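PDB 1NJH: protein yojF from Bacillus subtilis, which is of unknown function and folds, in an assembly of two subunits, around a curled antiparallel beta sheet flanked by a single helix. Local coordinates for residues Y25-T30 / A107-I112; A14-Y19 / N93-A98; I7-V12 / K63-Y68. All coordinates share one frame; numbering follows the deposited sequence. Where two conformers were deposited one is given.

Each of the three contacts opens near the N terminus and closes far along the chain, in the same order. Contact 3 opens at residues 7-12, contact 2 at 14-19 on the same helix, and contact 1 at 25-30 on the strand that follows. The turn at 63-68 closes contact 3, 93-98 closes contact 2, and 107-112 closes contact 1, so every pair crosses and none nests. Contacts 2 and 3 lay helix 9-18 against the sheet and a hairpin turn, and they touch where V12 packs on M97. Contact 1 pairs two strands inside the sheet; it meets contact 2 through backbone bonds between strands 95-101 and 106-113.

Contact 1 of 3, residues Y25-T30 / A107-I112; sequences YIHLET and AISLQI
In both L28 and L110 the CG atom stands anti to the backbone N (chi1 177° and 175°), and the matching second torsions turn each CD1 back toward the other strand. The two CD1 atoms meet at 3.8 Å, the side chains crossing at a slant. CD1 of L110 also touches CG2 of I26, again at 3.8 Å, which makes this methyl the point where three apolar side chains converge. On the same face, T30 CG2 lies more loosely against the CG1 and CD1 atoms of I108.

The backbones carrying these side chains form an antiparallel ladder of strands 24-32 and 106-113, the short segments running at 179° to each other, almost exactly antiparallel. H27 with Q111 and E29 with S109 are the hydrogen-bonded pairs, each closed by two backbone bonds; Q111 N to H27 O, at 2.8 Å, is the shortest of the four. I26 with I112, L28 with L110 and T30 with I108 are the non-hydrogen-bonded pairs that alternate with them, where CA-H groups face carbonyl oxygens, as L28 CA does S109 O at 3.3 Å.

The other face of the sheet is more polar. H27 and Q111 run side by side, and Q111 OE1 reaches H27 CB at 4.0 Å with the amide oblique to the imidazole. S109 OG lies at the edge of that ring, 4.0 Å from H27 ND1, a buried nitrogen with no hydrogen-bonding partner in the model. Y49 of the same chain meets the imidazole in an edge-to-face ring contact. On the leucine face the second subunit arrives: Y49 of that subunit packs on L28, its V47 on I108, and its T30 makes a weak hydrogen bond to T30, hydroxyl to hydroxyl.

Contact 2 of 3, residues A14-Y19 / N93-A98; sequences ASLERY and NRLLMA
L95 presents its CD2 methyl to L16 CD2 at 3.6 Å, and the same methyl lies 3.5 Å from S15 OG. Both methyls of L95 are within touch of this hydroxyl, so the serine side chain rests against the leucine fork while L16 crosses it at a slant. Y19 covers the other end of the residue: its ring atom CE2 is 3.8 Å from L95 CB. A little further along the strand, the CE methyl of M97, a selenomethionine, approaches L16 CD2 more loosely, at 4.3 Å.

The Y19 OH donates to the backbone O of N93, which sits at the ring edge and in its plane; the modelled separation of 2.3 Å is very short, and its exact value is doubtful. The N93 amide slides past the ring in the opposite direction, and its ND2 is bonded to E114. In one of two conformers, R18 meets N93 tip to tip, R18 NH1 2.9 Å from N93 OD1.

What aims L95 is its first torsion, with CG anti to the backbone N (chi1 172°), together with its place in the sheet, where its backbone bonds to I112. On the helix side, the carbonyl of L16 accepts a bond from the Y57 hydroxyl. The contact thus lays the last turn of helix 9-18 across the start of strand 95-101, the axes of the short segments 10.1 Å apart and at 129°. Strand 106-113 adds I112 beside L16 and Y19, strand 68-74 brings V70 and L72 up to L16, and V89 of strand 78-89 packs on S15.

Contact 3 of 3, residues I7-V12 / K63-Y68; sequences IIKEDV and KGNGPY. With IPA (isopropyl alcohol), chain B.
I7 lays its CG2 methyl over one face of the Y68 ring, a CH-pi contact with the methyl carbon 3.8 Å from the ring centroid and 24° off the normal. The methyl is displaced toward the CD2 and CE2 atoms, and CD1 of the same isoleucine adds a touch at CD2. On the opposite face of the ring lies the backbone N of G66, so the ring has I7 on one face and the backbone of its own turn over the rim of the other.

That turn joins strands 45-63 and 68-74 into an antiparallel beta hairpin, and it meets the lead-in and first turn of helix 9-18, for which I8 is the N-cap residue. A cis peptide before P67 helps shape the turn. So do G64 and G66, both at positive phi, where a beta carbon would collide with the carbonyl oxygen of the residue before. I62, at the end of the incoming strand, packs on I7, K9 and Y68 alike.

Beyond the ring, K9 reaches across to the turn, its CG anti to the backbone N (chi1 -155°) and its chain extended beyond. Its CD passes 4.1 Å from CE1 of Y68, oblique to the ring, while CE comes within 3.3 Å of the G64 carbonyl oxygen. The ammonium then bonds to that oxygen, K9 NZ to G64 O being 2.9 Å, with the donor tilted 26° out of the carbonyl plane. This bond ties the start of the helix to the turn through one ammonium and one backbone acceptor.

A molecule of isopropyl alcohol, probably from the crystallisation liquor, sits beside the turn. Its O2 accepts a second hydrogen bond from K9 NZ, also 2.9 Å, and its C3 lies 3.3 Å from the backbone N of G64.

Contact 1 of 3, residues Y25-T30 / A107-I112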
# COMPACT_ATOMS: atom_id res chain seq x y z
N TYR A 25 12.55 -3.62 -4.19
CA TYR A 25 11.79 -2.41 -3.93
C TYR A 25 10.40 -2.59 -4.51
O TYR A 25 10.24 -3.16 -5.59
CB TYR A 25 12.46 -1.20 -4.58
CG TYR A 25 13.75 -0.83 -3.90
CD1 TYR A 25 14.95 -1.43 -4.27
CD2 TYR A 25 13.77 0.11 -2.88
CE1 TYR A 25 16.14 -1.11 -3.63
CE2 TYR A 25 14.96 0.44 -2.23
CZ TYR A 25 16.13 -0.17 -2.61
OH TYR A 25 17.32 0.16 -1.99
N ILE A 26 9.40 -2.09 -3.80
CA ILE A 26 8.04 -2.22 -4.26
C ILE A 26 7.30 -0.88 -4.40
O ILE A 26 7.50 0.06 -3.61
CB ILE A 26 7.24 -3.15 -3.27
CG1 ILE A 26 7.79 -4.58 -3.40
CG2 ILE A 26 5.74 -3.08 -3.54
CD1 ILE A 26 7.00 -5.62 -2.70
N HIS A 27 6.49 -0.79 -5.45
CA HIS A 27 5.63 0.35 -5.65
C HIS A 27 4.22 -0.27 -5.66
O HIS A 27 3.96 -1.20 -6.43
CB HIS A 27 5.86 1.05 -7.00
CG HIS A 27 5.01 2.26 -7.17
ND1 HIS A 27 3.76 2.22 -7.76
CD2 HIS A 27 5.18 3.53 -6.74
CE1 HIS A 27 3.20 3.42 -7.68
NE2 HIS A 27 4.05 4.23 -7.06
N LEU A 28 3.33 0.22 -4.79
CA LEU A 28 1.96 -0.28 -4.71
C LEU A 28 1.09 0.94 -4.58
O LEU A 28 1.23 1.71 -3.63
CB LEU A 28 1.78 -1.18 -3.49
CG LEU A 28 0.35 -1.70 -3.28
CD1 LEU A 28 -0.08 -2.57 -4.46
CD2 LEU A 28 0.29 -2.48 -1.97
N GLU A 29 0.19 1.12 -5.53
CA GLU A 29 -0.64 2.31 -5.56
C GLU A 29 -2.06 2.02 -6.06
O GLU A 29 -2.26 1.16 -6.93
CB GLU A 29 0.06 3.34 -6.48
CG GLU A 29 -0.77 4.57 -6.88
CD GLU A 29 0.00 5.55 -7.76
OE1 GLU A 29 0.97 5.14 -8.44
OE2 GLU A 29 -0.36 6.76 -7.78
N THR A 30 -3.02 2.74 -5.50
CA THR A 30 -4.43 2.62 -5.90
C THR A 30 -4.93 4.03 -6.16
O THR A 30 -4.66 4.95 -5.38
CB THR A 30 -5.32 1.94 -4.81
OG1 THR A 30 -5.19 2.62 -3.55
CG2 THR A 30 -4.93 0.50 -4.63
N ALA A 107 -8.19 1.98 -10.14
CA ALA A 107 -6.97 1.52 -10.78
C ALA A 107 -5.98 1.06 -9.74
O ALA A 107 -5.98 1.55 -8.60
CB ALA A 107 -6.35 2.63 -11.63
N ILE A 108 -5.15 0.11 -10.13
CA ILE A 108 -4.15 -0.42 -9.22
C ILE A 108 -2.86 -0.71 -9.95
O ILE A 108 -2.86 -1.05 -11.14
CB ILE A 108 -4.66 -1.69 -8.53
CG1 ILE A 108 -3.59 -2.19 -7.55
CG2 ILE A 108 -5.02 -2.75 -9.58
CD1 ILE A 108 -4.13 -3.14 -6.52
N SER A 109 -1.76 -0.58 -9.23
CA SER A 109 -0.44 -0.83 -9.77
C SER A 109 0.44 -1.48 -8.72
O SER A 109 0.45 -1.04 -7.57
CB SER A 109 0.19 0.51 -10.22
OG SER A 109 1.55 0.35 -10.55
N LEU A 110 1.12 -2.56 -9.11
CA LEU A 110 2.07 -3.25 -8.23
C LEU A 110 3.30 -3.46 -9.09
O LEU A 110 3.21 -4.07 -10.17
CB LEU A 110 1.53 -4.61 -7.73
CG LEU A 110 2.55 -5.41 -6.89
CD1 LEU A 110 2.94 -4.66 -5.61
CD2 LEU A 110 1.96 -6.80 -6.54
N GLN A 111 4.43 -2.92 -8.65
CA GLN A 111 5.68 -3.02 -9.39
C GLN A 111 6.80 -3.49 -8.45
O GLN A 111 6.87 -3.07 -7.29
CB GLN A 111 6.04 -1.65 -9.98
CG GLN A 111 4.90 -0.93 -10.70
CD GLN A 111 5.39 0.34 -11.39
OE1 GLN A 111 6.33 0.97 -10.93
NE2 GLN A 111 4.74 0.71 -12.49
N ILE A 112 7.69 -4.34 -8.97
CA ILE A 112 8.79 -4.92 -8.20
C ILE A 112 10.10 -4.70 -8.96
O ILE A 112 10.16 -4.98 -10.15
CB ILE A 112 8.56 -6.44 -8.00
CG1 ILE A 112 7.18 -6.67 -7.37
CG2 ILE A 112 9.68 -7.05 -7.16
CD1 ILE A 112 6.74 -8.11 -7.23

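Contact 2 of 3, residues A14-Y19 / N93-A98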
# COMPACT_ATOMS: atom_id res chain seq x y z
N ALA A 14 6.39 -17.03 -12.74
CA ALA A 14 7.82 -17.27 -12.91
C ALA A 14 8.62 -16.02 -12.56
O ALA A 14 9.70 -16.09 -11.99
CB ALA A 14 8.12 -17.70 -14.35
N SER A 15 8.08 -14.86 -12.92
CA SER A 15 8.75 -13.59 -12.64
C SER A 15 8.77 -13.29 -11.13
O SER A 15 9.76 -12.79 -10.60
CB SER A 15 8.05 -12.46 -13.40
OG SER A 15 8.73 -11.23 -13.20
N LEU A 16 7.67 -13.58 -10.45
CA LEU A 16 7.59 -13.34 -9.02
C LEU A 16 8.62 -14.18 -8.27
O LEU A 16 9.32 -13.69 -7.40
CB LEU A 16 6.19 -13.63 -8.48
CG LEU A 16 5.02 -12.73 -8.91
CD1 LEU A 16 3.69 -13.38 -8.49
CD2 LEU A 16 5.14 -11.34 -8.29
N GLU A 17 8.72 -15.46 -8.62
CA GLU A 17 9.67 -16.34 -7.95
C GLU A 17 11.10 -15.88 -8.19
O GLU A 17 12.00 -16.15 -7.39
CB GLU A 17 9.45 -17.78 -8.45
CG GLU A 17 8.00 -18.17 -8.33
CD GLU A 17 7.67 -19.56 -8.84
OE1 GLU A 17 8.33 -20.01 -9.80
OE2 GLU A 17 6.73 -20.17 -8.29
N ARG A 18 11.30 -15.16 -9.29
CA ARG A 18 12.61 -14.64 -9.65
C ARG A 18 13.13 -13.67 -8.59
O ARG A 18 14.31 -13.70 -8.23
CB ARG A 18 12.50 -13.92 -11.00
CG ARG A 18 13.81 -13.39 -11.56
CD ARG A 18 13.52 -12.41 -12.69
NE ARG A 18 12.54 -12.95 -13.64
CZ ARG A 18 11.93 -12.23 -14.58
NH1 ARG A 18 12.19 -10.94 -14.70
NH2 ARG A 18 11.06 -12.81 -15.39
N TYR A 19 12.24 -12.82 -8.09
CA TYR A 19 12.61 -11.81 -7.09
C TYR A 19 12.48 -12.27 -5.64
O TYR A 19 12.73 -11.49 -4.73
CB TYR A 19 11.75 -10.55 -7.25
CG TYR A 19 11.80 -9.90 -8.61
CD1 TYR A 19 12.86 -9.08 -8.98
CD2 TYR A 19 10.78 -10.12 -9.53
CE1 TYR A 19 12.90 -8.49 -10.25
CE2 TYR A 19 10.81 -9.54 -10.79
CZ TYR A 19 11.87 -8.73 -11.14
OH TYR A 19 11.90 -8.19 -12.41
N ASN A 93 14.42 -4.97 -16.21
CA ASN A 93 14.02 -6.21 -15.57
C ASN A 93 13.13 -5.93 -14.36
O ASN A 93 13.27 -6.56 -13.31
CB ASN A 93 15.26 -7.00 -15.13
CG ASN A 93 14.91 -8.40 -14.68
OD1 ASN A 93 14.35 -9.19 -15.44
ND2 ASN A 93 15.23 -8.71 -13.43
N ARG A 94 12.21 -4.99 -14.50
CA ARG A 94 11.30 -4.69 -13.40
C ARG A 94 9.94 -5.24 -13.77
O ARG A 94 9.45 -5.01 -14.88
CB ARG A 94 11.23 -3.18 -13.15
CG ARG A 94 12.56 -2.56 -12.78
CD ARG A 94 12.43 -1.07 -12.53
NE ARG A 94 11.87 -0.36 -13.67
CZ ARG A 94 11.76 0.97 -13.73
NH1 ARG A 94 12.18 1.71 -12.72
NH2 ARG A 94 11.21 1.54 -14.80
N LEU A 95 9.34 -6.00 -12.85
CA LEU A 95 8.02 -6.56 -13.09
C LEU A 95 6.99 -5.49 -12.77
O LEU A 95 6.85 -5.04 -11.62
CB LEU A 95 7.79 -7.81 -12.22
CG LEU A 95 6.38 -8.43 -12.21
CD1 LEU A 95 6.02 -8.95 -13.60
CD2 LEU A 95 6.33 -9.58 -11.20
N LEU A 96 6.28 -5.07 -13.81
CA LEU A 96 5.24 -4.05 -13.71
C LEU A 96 3.87 -4.65 -13.93
O LEU A 96 3.60 -5.27 -14.96
CB LEU A 96 5.47 -2.96 -14.77
CG LEU A 96 6.90 -2.46 -14.91
CD1 LEU A 96 6.93 -1.37 -15.96
CD2 LEU A 96 7.41 -1.96 -13.58
N MSE A 97 2.97 -4.49 -12.96
CA MSE A 97 1.64 -5.03 -13.11
C MSE A 97 0.60 -3.95 -12.82
O MSE A 97 0.84 -3.03 -12.03
CB MSE A 97 1.44 -6.22 -12.17
CG MSE A 97 2.37 -7.36 -12.47
SE MSE A 97 2.35 -8.64 -11.03
CE MSE A 97 3.43 -7.65 -9.76
N ALA A 98 -0.56 -4.06 -13.45
CA ALA A 98 -1.60 -3.07 -13.24
C ALA A 98 -2.97 -3.55 -13.63
O ALA A 98 -3.12 -4.56 -14.33
CB ALA A 98 -1.25 -1.80 -14.02

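Contact 3 of 3, residues I7-V12 / K63-Y68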
# COMPACT_ATOMS: atom_id res chain seq x y z
N ILE A 7 -2.21 -10.22 -18.84
CA ILE A 7 -1.49 -11.15 -17.98
C ILE A 7 -1.48 -12.62 -18.39
O ILE A 7 -2.52 -13.21 -18.68
CB ILE A 7 -2.01 -11.06 -16.52
CG1 ILE A 7 -1.46 -9.79 -15.87
CG2 ILE A 7 -1.63 -12.32 -15.72
CD1 ILE A 7 -1.98 -9.55 -14.46
N ILE A 8 -0.28 -13.19 -18.42
CA ILE A 8 -0.09 -14.61 -18.71
C ILE A 8 0.31 -15.13 -17.34
O ILE A 8 1.46 -14.97 -16.91
CB ILE A 8 1.05 -14.86 -19.72
CG1 ILE A 8 0.69 -14.23 -21.07
CG2 ILE A 8 1.27 -16.36 -19.89
CD1 ILE A 8 1.81 -14.30 -22.08
N LYS A 9 -0.65 -15.73 -16.65
CA LYS A 9 -0.47 -16.24 -15.30
C LYS A 9 0.86 -16.93 -15.01
O LYS A 9 1.55 -16.58 -14.06
CB LYS A 9 -1.62 -17.16 -14.96
CG LYS A 9 -1.88 -17.28 -13.49
CD LYS A 9 -3.09 -18.16 -13.25
CE LYS A 9 -3.37 -18.34 -11.78
NZ LYS A 9 -4.57 -19.20 -11.59
N GLU A 10 1.21 -17.92 -15.83
CA GLU A 10 2.45 -18.65 -15.61
C GLU A 10 3.73 -17.82 -15.73
O GLU A 10 4.71 -18.09 -15.03
CB GLU A 10 2.52 -19.86 -16.55
CG GLU A 10 1.77 -21.10 -16.06
CD GLU A 10 0.28 -20.86 -15.87
OE1 GLU A 10 -0.09 -20.05 -15.00
OE2 GLU A 10 -0.52 -21.50 -16.59
N ASP A 11 3.72 -16.83 -16.63
CA ASP A 11 4.89 -15.97 -16.84
C ASP A 11 5.07 -15.04 -15.64
O ASP A 11 6.19 -14.82 -15.19
CB ASP A 11 4.74 -15.14 -18.12
CG ASP A 11 6.06 -14.53 -18.60
OD1 ASP A 11 6.06 -13.37 -19.09
OD2 ASP A 11 7.12 -15.20 -18.51
N VAL A 12 3.96 -14.52 -15.12
CA VAL A 12 4.03 -13.63 -13.95
C VAL A 12 4.53 -14.43 -12.75
O VAL A 12 5.40 -13.98 -12.01
CB VAL A 12 2.65 -13.03 -13.61
CG1 VAL A 12 2.73 -12.31 -12.27
CG2 VAL A 12 2.23 -12.05 -14.68
N LYS A 63 -2.95 -15.52 -8.37
CA LYS A 63 -4.14 -16.37 -8.44
C LYS A 63 -5.28 -15.74 -9.23
O LYS A 63 -5.28 -14.54 -9.51
CB LYS A 63 -4.66 -16.69 -7.03
CG LYS A 63 -3.66 -17.38 -6.12
CD LYS A 63 -4.29 -17.73 -4.78
CE LYS A 63 -3.27 -18.33 -3.82
NZ LYS A 63 -3.88 -18.81 -2.55
N GLY A 64 -6.26 -16.57 -9.57
CA GLY A 64 -7.41 -16.09 -10.31
C GLY A 64 -7.31 -16.45 -11.78
O GLY A 64 -6.32 -17.03 -12.22
N ASN A 65 -8.34 -16.11 -12.54
CA ASN A 65 -8.37 -16.40 -13.97
C ASN A 65 -8.59 -15.14 -14.79
O ASN A 65 -8.80 -15.21 -16.00
CB ASN A 65 -9.47 -17.42 -14.27
CG ASN A 65 -9.20 -18.77 -13.62
OD1 ASN A 65 -8.27 -19.48 -14.01
ND2 ASN A 65 -10.00 -19.12 -12.62
N GLY A 66 -8.54 -13.99 -14.12
CA GLY A 66 -8.74 -12.72 -14.81
C GLY A 66 -9.98 -11.98 -14.36
O GLY A 66 -11.10 -12.44 -14.63
N PRO A 67 -9.84 -10.86 -13.65
CA PRO A 67 -8.56 -10.26 -13.24
C PRO A 67 -7.81 -11.18 -12.29
O PRO A 67 -8.32 -12.22 -11.89
CB PRO A 67 -8.99 -8.96 -12.57
CG PRO A 67 -10.26 -8.61 -13.30
CD PRO A 67 -10.96 -9.95 -13.33
N TYR A 68 -6.61 -10.78 -11.90
CA TYR A 68 -5.78 -11.60 -11.02
C TYR A 68 -5.43 -10.92 -9.71
O TYR A 68 -5.63 -9.72 -9.54
CB TYR A 68 -4.49 -11.97 -11.74
CG TYR A 68 -4.73 -12.69 -13.05
CD1 TYR A 68 -4.84 -14.08 -13.08
CD2 TYR A 68 -4.90 -11.98 -14.24
CE1 TYR A 68 -5.10 -14.75 -14.28
CE2 TYR A 68 -5.16 -12.64 -15.44
CZ TYR A 68 -5.26 -14.02 -15.45
OH TYR A 68 -5.52 -14.69 -16.63
C1 IPA B . -6.03 -20.27 -7.20
C2 IPA B . -5.83 -20.56 -8.59
C3 IPA B . -6.79 -19.80 -9.43
O2 IPA B . -4.47 -20.24 -8.89